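Local coordinates for protein beta-L-arabinobiosidase (Bacteroides thetaiotaomicron, PDB 5MQR) that probably hydrolyses glycosidic linkages in the arabinose-containing side chains of plant pectin, pairing a sialidase-like propeller region with a six-hairpin-type glycosidase region, at residues A[803-808]-A[819-824]; A[707-712]-A[748-753]; A[869-874]-A[882-887]. All blocks are in the same frame, centred on the assembly; numbering follows the deposited sequence.

Contact 1: residues A[803-808]-A[819-824]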
# COMPACT_ATOMS: atom_id res chain seq x y z
N ASP A 803 2.45 2.45 -46.99
CA ASP A 803 2.54 2.78 -45.56
C ASP A 803 1.19 2.67 -44.85
O ASP A 803 1.12 2.96 -43.66
CB ASP A 803 3.05 4.22 -45.32
CG ASP A 803 4.53 4.36 -45.57
OD1 ASP A 803 5.30 3.40 -45.40
OD2 ASP A 803 4.94 5.48 -45.91
N GLY A 804 0.14 2.23 -45.53
CA GLY A 804 -1.22 2.30 -45.01
C GLY A 804 -1.81 3.70 -44.97
O GLY A 804 -2.79 3.93 -44.25
N MSE A 805 -1.24 4.63 -45.72
CA MSE A 805 -1.61 6.03 -45.59
C MSE A 805 -1.98 6.64 -46.93
O MSE A 805 -1.44 7.67 -47.34
CB MSE A 805 -0.50 6.82 -44.88
CG MSE A 805 0.02 6.11 -43.63
SE MSE A 805 1.42 7.19 -42.80
CE MSE A 805 1.75 6.06 -41.22
N GLU A 806 -2.95 6.03 -47.59
CA GLU A 806 -3.47 6.58 -48.84
C GLU A 806 -4.01 8.02 -48.69
O GLU A 806 -4.51 8.41 -47.63
CB GLU A 806 -4.55 5.66 -49.42
CG GLU A 806 -5.85 5.65 -48.63
CD GLU A 806 -6.96 4.78 -49.23
OE1 GLU A 806 -6.76 4.13 -50.31
OE2 GLU A 806 -8.07 4.79 -48.61
N GLU A 807 -3.91 8.78 -49.78
CA GLU A 807 -4.36 10.18 -49.87
C GLU A 807 -3.67 11.12 -48.86
O GLU A 807 -4.29 12.07 -48.38
CB GLU A 807 -5.89 10.32 -49.71
CG GLU A 807 -6.78 9.23 -50.28
CD GLU A 807 -6.45 8.82 -51.69
OE1 GLU A 807 -6.20 9.70 -52.54
OE2 GLU A 807 -6.44 7.59 -51.92
N SER A 808 -2.40 10.87 -48.56
CA SER A 808 -1.61 11.81 -47.80
C SER A 808 -1.32 13.00 -48.72
O SER A 808 -1.37 12.87 -49.93
CB SER A 808 -0.31 11.18 -47.31
OG SER A 808 0.63 10.99 -48.36
N ARG A 819 9.85 8.80 -47.95
CA ARG A 819 9.00 9.19 -46.84
C ARG A 819 9.68 8.88 -45.49
O ARG A 819 10.36 7.85 -45.38
CB ARG A 819 7.67 8.47 -46.96
CG ARG A 819 6.82 8.98 -48.11
CD ARG A 819 5.66 8.04 -48.43
NE ARG A 819 4.76 7.88 -47.30
CZ ARG A 819 3.78 8.71 -46.93
NH1 ARG A 819 3.53 9.83 -47.59
NH2 ARG A 819 3.03 8.40 -45.87
N PRO A 820 9.52 9.76 -44.46
CA PRO A 820 10.18 9.45 -43.17
C PRO A 820 9.58 8.28 -42.42
O PRO A 820 10.16 7.87 -41.43
CB PRO A 820 10.02 10.74 -42.36
CG PRO A 820 8.87 11.43 -42.98
CD PRO A 820 8.99 11.13 -44.45
N THR A 821 8.43 7.76 -42.88
CA THR A 821 7.92 6.47 -42.44
C THR A 821 8.94 5.35 -42.63
O THR A 821 9.58 4.91 -41.66
CB THR A 821 6.65 6.06 -43.21
OG1 THR A 821 6.87 6.26 -44.62
CG2 THR A 821 5.44 6.88 -42.74
N ILE A 822 9.10 4.90 -43.88
CA ILE A 822 9.89 3.70 -44.16
C ILE A 822 11.37 3.89 -43.82
O ILE A 822 12.01 2.96 -43.35
CB ILE A 822 9.70 3.15 -45.60
CG1 ILE A 822 10.52 1.87 -45.80
CG2 ILE A 822 10.11 4.18 -46.65
CD1 ILE A 822 10.07 0.99 -46.95
N ASN A 823 11.90 5.10 -44.00
CA ASN A 823 13.29 5.38 -43.61
C ASN A 823 13.56 5.27 -42.10
O ASN A 823 14.58 4.72 -41.71
CB ASN A 823 13.77 6.72 -44.16
CG ASN A 823 14.00 6.66 -45.65
OD1 ASN A 823 14.97 6.03 -46.09
ND2 ASN A 823 13.09 7.25 -46.45
N SER A 824 12.64 5.76 -41.27
CA SER A 824 12.81 5.64 -39.83
C SER A 824 12.61 4.18 -39.41
O SER A 824 13.30 3.69 -38.52
CB SER A 824 11.80 6.53 -39.11
OG SER A 824 12.03 7.89 -39.39

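Contact 2: residues A[707-712]-A[748-753]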
# COMPACT_ATOMS: atom_id res chain seq x y z
N LEU A 707 -5.46 -11.81 -42.28
CA LEU A 707 -4.32 -11.07 -41.73
C LEU A 707 -3.91 -9.92 -42.63
O LEU A 707 -3.79 -10.07 -43.84
CB LEU A 707 -3.15 -12.02 -41.50
CG LEU A 707 -3.39 -13.11 -40.46
CD1 LEU A 707 -2.22 -14.10 -40.46
CD2 LEU A 707 -3.58 -12.52 -39.07
N ILE A 708 -3.72 -8.76 -42.02
CA ILE A 708 -3.24 -7.56 -42.68
C ILE A 708 -1.99 -7.06 -41.93
O ILE A 708 -2.01 -6.89 -40.72
CB ILE A 708 -4.35 -6.50 -42.67
CG1 ILE A 708 -5.54 -6.97 -43.50
CG2 ILE A 708 -3.82 -5.16 -43.18
CD1 ILE A 708 -6.81 -6.18 -43.29
N ALA A 709 -0.91 -6.80 -42.67
CA ALA A 709 0.41 -6.52 -42.08
C ALA A 709 0.66 -5.10 -41.62
O ALA A 709 1.67 -4.83 -40.97
CB ALA A 709 1.49 -6.90 -43.06
N CYS A 710 -0.20 -4.19 -42.02
CA CYS A 710 0.01 -2.75 -41.85
C CYS A 710 0.42 -2.35 -40.44
O CYS A 710 1.42 -1.63 -40.27
CB CYS A 710 -1.26 -2.00 -42.26
SG CYS A 710 -1.13 -0.23 -41.99
N ALA A 711 -0.32 -2.84 -39.44
CA ALA A 711 -0.15 -2.44 -38.03
C ALA A 711 0.52 -3.49 -37.10
O ALA A 711 0.39 -3.41 -35.87
CB ALA A 711 -1.51 -2.04 -37.45
N ILE A 712 1.27 -4.43 -37.67
CA ILE A 712 1.94 -5.46 -36.85
C ILE A 712 2.81 -4.85 -35.75
O ILE A 712 2.81 -5.34 -34.62
CB ILE A 712 2.80 -6.44 -37.69
CG1 ILE A 712 1.90 -7.24 -38.66
CG2 ILE A 712 3.53 -7.40 -36.76
CD1 ILE A 712 2.66 -8.05 -39.68
N ASP A 748 4.84 -8.14 -47.87
CA ASP A 748 5.37 -7.21 -48.84
C ASP A 748 4.42 -6.03 -49.19
O ASP A 748 4.83 -5.14 -49.90
CB ASP A 748 5.96 -7.95 -50.09
CG ASP A 748 4.90 -8.59 -51.00
OD1 ASP A 748 3.67 -8.36 -50.86
OD2 ASP A 748 5.32 -9.35 -51.90
N LYS A 749 3.19 -6.02 -48.68
CA LYS A 749 2.22 -4.98 -49.00
C LYS A 749 2.26 -3.79 -48.06
O LYS A 749 1.64 -2.78 -48.35
CB LYS A 749 0.78 -5.55 -49.04
CG LYS A 749 0.53 -6.63 -50.09
CD LYS A 749 0.65 -6.07 -51.50
CE LYS A 749 0.32 -7.13 -52.54
NZ LYS A 749 0.91 -6.74 -53.86
N PHE A 750 2.96 -3.90 -46.93
CA PHE A 750 3.05 -2.81 -45.98
C PHE A 750 4.44 -2.67 -45.37
O PHE A 750 5.10 -3.67 -45.05
CB PHE A 750 2.01 -2.97 -44.86
CG PHE A 750 0.59 -2.87 -45.34
CD1 PHE A 750 0.02 -1.62 -45.59
CD2 PHE A 750 -0.16 -4.00 -45.57
CE1 PHE A 750 -1.29 -1.52 -46.05
CE2 PHE A 750 -1.47 -3.90 -46.02
CZ PHE A 750 -2.03 -2.66 -46.27
N SER A 751 4.86 -1.41 -45.21
CA SER A 751 6.09 -1.09 -44.55
C SER A 751 6.13 -1.75 -43.18
O SER A 751 5.08 -2.04 -42.58
CB SER A 751 6.25 0.43 -44.38
OG SER A 751 6.19 1.11 -45.62
N SER A 752 7.35 -1.99 -42.70
CA SER A 752 7.57 -2.76 -41.47
C SER A 752 8.59 -2.12 -40.53
O SER A 752 9.69 -1.75 -40.98
CB SER A 752 8.07 -4.17 -41.84
OG SER A 752 8.47 -4.86 -40.67
N TRP A 753 8.21 -2.01 -39.25
CA TRP A 753 9.18 -1.80 -38.16
C TRP A 753 9.25 -3.01 -37.25
O TRP A 753 9.55 -2.90 -36.07
CB TRP A 753 8.96 -0.49 -37.40
CG TRP A 753 7.77 -0.33 -36.49
CD1 TRP A 753 7.75 -0.54 -35.17
CD2 TRP A 753 6.47 0.17 -36.83
NE1 TRP A 753 6.53 -0.25 -34.65
CE2 TRP A 753 5.72 0.21 -35.65
CE3 TRP A 753 5.88 0.60 -38.02
CZ2 TRP A 753 4.40 0.63 -35.62
CZ3 TRP A 753 4.56 1.03 -37.98
CH2 TRP A 753 3.83 1.03 -36.80
O HOH W 1 4.35 -4.78 -41.01
O HOH W 2 3.04 -0.19 -42.01

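Contact 3: residues A[869-874]-A[882-887]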
# COMPACT_ATOMS: atom_id res chain seq x y z
N HIS A 869 11.13 24.74 -43.29
CA HIS A 869 10.10 24.42 -42.28
C HIS A 869 10.61 24.02 -40.90
O HIS A 869 9.87 24.11 -39.92
CB HIS A 869 9.19 23.30 -42.80
CG HIS A 869 8.25 23.73 -43.87
ND1 HIS A 869 7.43 22.85 -44.53
CD2 HIS A 869 8.00 24.95 -44.40
CE1 HIS A 869 6.69 23.51 -45.41
NE2 HIS A 869 7.03 24.79 -45.35
N GLN A 870 11.85 23.53 -40.82
CA GLN A 870 12.37 22.93 -39.59
C GLN A 870 11.47 21.77 -39.14
O GLN A 870 10.76 21.83 -38.15
CB GLN A 870 12.58 23.99 -38.50
CG GLN A 870 13.47 25.13 -38.95
CD GLN A 870 13.70 26.14 -37.85
OE1 GLN A 870 14.37 25.86 -36.85
NE2 GLN A 870 13.14 27.32 -38.03
N PHE A 871 11.52 20.72 -39.94
CA PHE A 871 10.61 19.59 -39.80
C PHE A 871 11.03 18.48 -40.78
O PHE A 871 11.45 18.77 -41.92
CB PHE A 871 9.17 20.04 -40.11
CG PHE A 871 8.14 19.22 -39.42
CD1 PHE A 871 7.81 19.47 -38.09
CD2 PHE A 871 7.51 18.18 -40.08
CE1 PHE A 871 6.87 18.69 -37.43
CE2 PHE A 871 6.57 17.41 -39.43
CZ PHE A 871 6.24 17.66 -38.11
N PHE A 872 10.94 17.23 -40.33
CA PHE A 872 11.23 16.09 -41.18
C PHE A 872 10.06 15.86 -42.09
O PHE A 872 8.93 15.75 -41.64
CB PHE A 872 11.47 14.82 -40.36
CG PHE A 872 12.77 14.81 -39.63
CD1 PHE A 872 13.95 14.63 -40.31
CD2 PHE A 872 12.80 14.97 -38.24
CE1 PHE A 872 15.16 14.62 -39.63
CE2 PHE A 872 14.01 14.95 -37.55
CZ PHE A 872 15.19 14.78 -38.25
N GLU A 873 10.35 15.77 -43.39
CA GLU A 873 9.31 15.70 -44.40
C GLU A 873 9.72 14.77 -45.55
O GLU A 873 10.91 14.50 -45.76
CB GLU A 873 9.01 17.10 -44.95
CG GLU A 873 8.47 18.07 -43.90
CD GLU A 873 8.15 19.45 -44.46
OE1 GLU A 873 8.23 19.65 -45.68
OE2 GLU A 873 7.80 20.35 -43.65
N THR A 874 8.70 14.30 -46.26
CA THR A 874 8.85 13.46 -47.43
C THR A 874 9.65 14.20 -48.49
O THR A 874 9.50 15.40 -48.66
CB THR A 874 7.48 13.13 -48.03
OG1 THR A 874 6.72 12.37 -47.08
CG2 THR A 874 7.61 12.34 -49.32
N ASN A 882 7.21 19.79 -48.82
CA ASN A 882 6.83 21.06 -48.21
C ASN A 882 5.46 20.98 -47.55
O ASN A 882 4.59 21.81 -47.81
CB ASN A 882 6.85 22.20 -49.23
CG ASN A 882 8.25 22.55 -49.67
OD1 ASN A 882 9.18 22.59 -48.86
ND2 ASN A 882 8.40 22.84 -50.95
N VAL A 883 5.29 19.93 -46.74
CA VAL A 883 4.14 19.75 -45.88
C VAL A 883 4.58 19.06 -44.59
O VAL A 883 5.26 18.02 -44.61
CB VAL A 883 3.00 18.97 -46.59
CG1 VAL A 883 3.45 17.60 -47.08
CG2 VAL A 883 1.78 18.87 -45.69
N ARG A 884 4.24 19.67 -43.46
CA ARG A 884 4.48 19.07 -42.17
C ARG A 884 3.36 18.05 -41.91
O ARG A 884 2.17 18.42 -41.89
CB ARG A 884 4.49 20.11 -41.06
CG ARG A 884 5.54 21.20 -41.19
CD ARG A 884 5.52 22.05 -39.93
NE ARG A 884 6.47 23.16 -39.96
CZ ARG A 884 6.31 24.30 -40.63
NH1 ARG A 884 5.24 24.51 -41.40
NH2 ARG A 884 7.25 25.23 -40.55
N GLU A 885 3.76 16.79 -41.73
CA GLU A 885 2.81 15.70 -41.47
C GLU A 885 3.17 15.00 -40.17
O GLU A 885 4.27 15.15 -39.67
CB GLU A 885 2.80 14.70 -42.63
CG GLU A 885 2.31 15.28 -43.95
CD GLU A 885 2.52 14.35 -45.14
OE1 GLU A 885 3.67 13.88 -45.37
OE2 GLU A 885 1.53 14.09 -45.85
N ALA A 886 2.24 14.21 -39.65
CA ALA A 886 2.51 13.44 -38.43
C ALA A 886 3.68 12.48 -38.63
O ALA A 886 4.41 12.19 -37.66
CB ALA A 886 1.27 12.66 -37.99
N ILE A 887 3.86 12.01 -39.88
CA ILE A 887 4.96 11.10 -40.19
C ILE A 887 6.32 11.72 -39.90
O ILE A 887 7.27 11.00 -39.69
CB ILE A 887 4.93 10.51 -41.62
CG1 ILE A 887 5.03 11.60 -42.70
CG2 ILE A 887 3.70 9.65 -41.81
CD1 ILE A 887 5.35 11.05 -44.10
O HOH W 3 8.29 23.02 -37.74
O HOH W 4 6.20 15.51 -42.48
O HOH W 5 6.01 15.28 -45.08

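Contact 1: residues A[803-808]-A[819-824]
Asp803 and Arg819 form a buried salt bridge at the N-terminal end of helix 820-839, where a loop of the glycosidase region, probably an (alpha/alpha)6 barrel as in other six-hairpin glycosidases, folds back on the helix start. The tight part gathers round a single oxygen, OD2 of Asp803. Arg819 NE bonds Asp803 OD2 at 2.8 Å, nearly straight (172°) and in the guanidinium plane, while the carboxylate itself is turned well out of that plane. Thr821, in the first helical turn, donates its OG1 hydrogen to the same oxygen; the modelled separation is too short to be taken literally. The other oxygen, OD1, is probably hydrogen-bonded to Ser751 OG, so bonds at both oxygens limit rotation of the carboxylate. The bend in the Arg819 chain at CG-CD (chi3 60°) carries its guanidinium across to the loop. There the selenium of selenomethionine Met805 lies at the edge of the group, SE 3.7 Å from Arg819 NH2, and also meets the Thr821 methyl tip to tip, SE to CG2 at 4.0 Å. Toward Ser808 the fit is looser: Arg819 NH1 makes only a weak, bent bond of 3.2 Å to Ser808 OG, which is held more firmly by Asp800. Glu806 and Glu807, just before Ser808, lie on the partly exposed side of the loop, and Glu807 pairs with Arg813 instead of the helix. Within the first helical turn, Asn823 ND2 bonds Arg819 O at 3.0 Å, coming from above the carbonyl plane.

Contact 2: residues A[707-712]-A[748-753]
Cys710 sits on one face of the Phe750 ring. Its CB is 3.7 Å from the ring centroid of Phe750, only 14° off the normal, a CH-pi contact displaced toward the rim on the CD1 side. SG of Cys710, anti to its own backbone N (chi1 177°), lies farther out and obliquely, 4.6 Å from the same Phe750 centroid, as a sulfur-aromatic contact. The backbone joins in, with Cys710 CA 3.5 Å from Phe750 CG, while the far part of the ring brings CE2 to within 3.9 Å of Ile708 CG2, and Ala709 CB brushes CD2.

Polar links between the two backbones run through water. One water donates to the carbonyl oxygens of both Cys710 and Ser751, 2.8 Å from each O; a second lies between Ala709 O and Ser751 O, sharing its protons with further acceptors. A type I turn from Ala709 to Ile712 presents the carbonyls of Ala709 and Cys710 just ahead of helix 712-719.

One shell further out, Ser751 OG, besides its link to Asp803, is hydrogen-bonded to Gln798, which helps position the loop after Phe750, and Trp735 of helix 726-737 backs Ala709. The Phe750 side chain borders a pocket occupied by a HEPES buffer molecule, nearest atoms about 4 Å apart, on loops of what is probably an (alpha/alpha)6 barrel, possibly near its active-site end.

Contact 3: residues A[869-874]-A[882-887]
Asn882 meets the His869 ring through its backbone: Asn882 C lies 3.5 Å from His869 CE1, at the ring edge. The side-chain amide oxygen of Asn882 turns off to Asn866. Val883 follows, its N-H making a weak, strongly bent bond of 3.1 Å from Val883 N to Glu873 OE1. The other oxygen of that carboxylate, Glu873 OE2, accepts a hydrogen bond from His869 ND1 at 2.7 Å on its syn lone pair and in the plane of the ring, so Glu873 fixes the orientation of the imidazole and links it weakly to Val883.

Arg884 carries the largest share of the contact. Its chain runs extended from CG to NE and lays the guanidinium flat over one face of His869, centres 4.2 Å apart and planes at 21°. From there NH2 donates to His869 O at 2.9 Å, in the carbonyl plane and on a lone pair, while NH1 pairs with Glu926 and NE donates to a water that also reaches Gln870 O. The stem is gripped too: Arg884 CB lies 3.9 Å from the Phe871 ring centroid, over its face. The surface beneath is the turn and second strand of the small hairpin of strands 865-866 and 871-872, where Gln870 and Phe871 both face Asn866 in a G1 beta bulge.

Glu885 places its carbonyl oxygen at the edge of Phe871, O to CE2 at 3.2 Å. A water accepts from its N-H and lies within hydrogen-bonding distance of Phe872 O; another, accepting from Thr874 N, is in reach of Glu885 OE1 and Val883 O. Each has more acceptors around it than its protons can serve, and Glu885 OE1 is also bonded to Ser810. Within the 3-10 segment that begins at Ala886, Ile887 ends with CD1 3.5 Å from Thr874 OG1, a hydroxyl that finds its polar partner in Ser810.

Overall arrangement
All three contacts lie in the MGH1-like glycosidase region, far from the bound sodium and calcium ions. Contact 1 is the middle member: its centre is about 12 Å from the centres of both others, while contacts 2 and 3 do not touch. A polar link joins it to contact 2, whereas the junction with contact 3 is mainly apolar, Ile887 packing on Met805 and Thr821 at the head of helix 820-839. Contact 1 is fully buried and charge-based; contact 2 is aromatic and water-bridged, with Phe750 partly exposed; contact 3 buries the most surface, mixing stacking, charge and water, with His869, Asn882 and Arg884 at its partly exposed end.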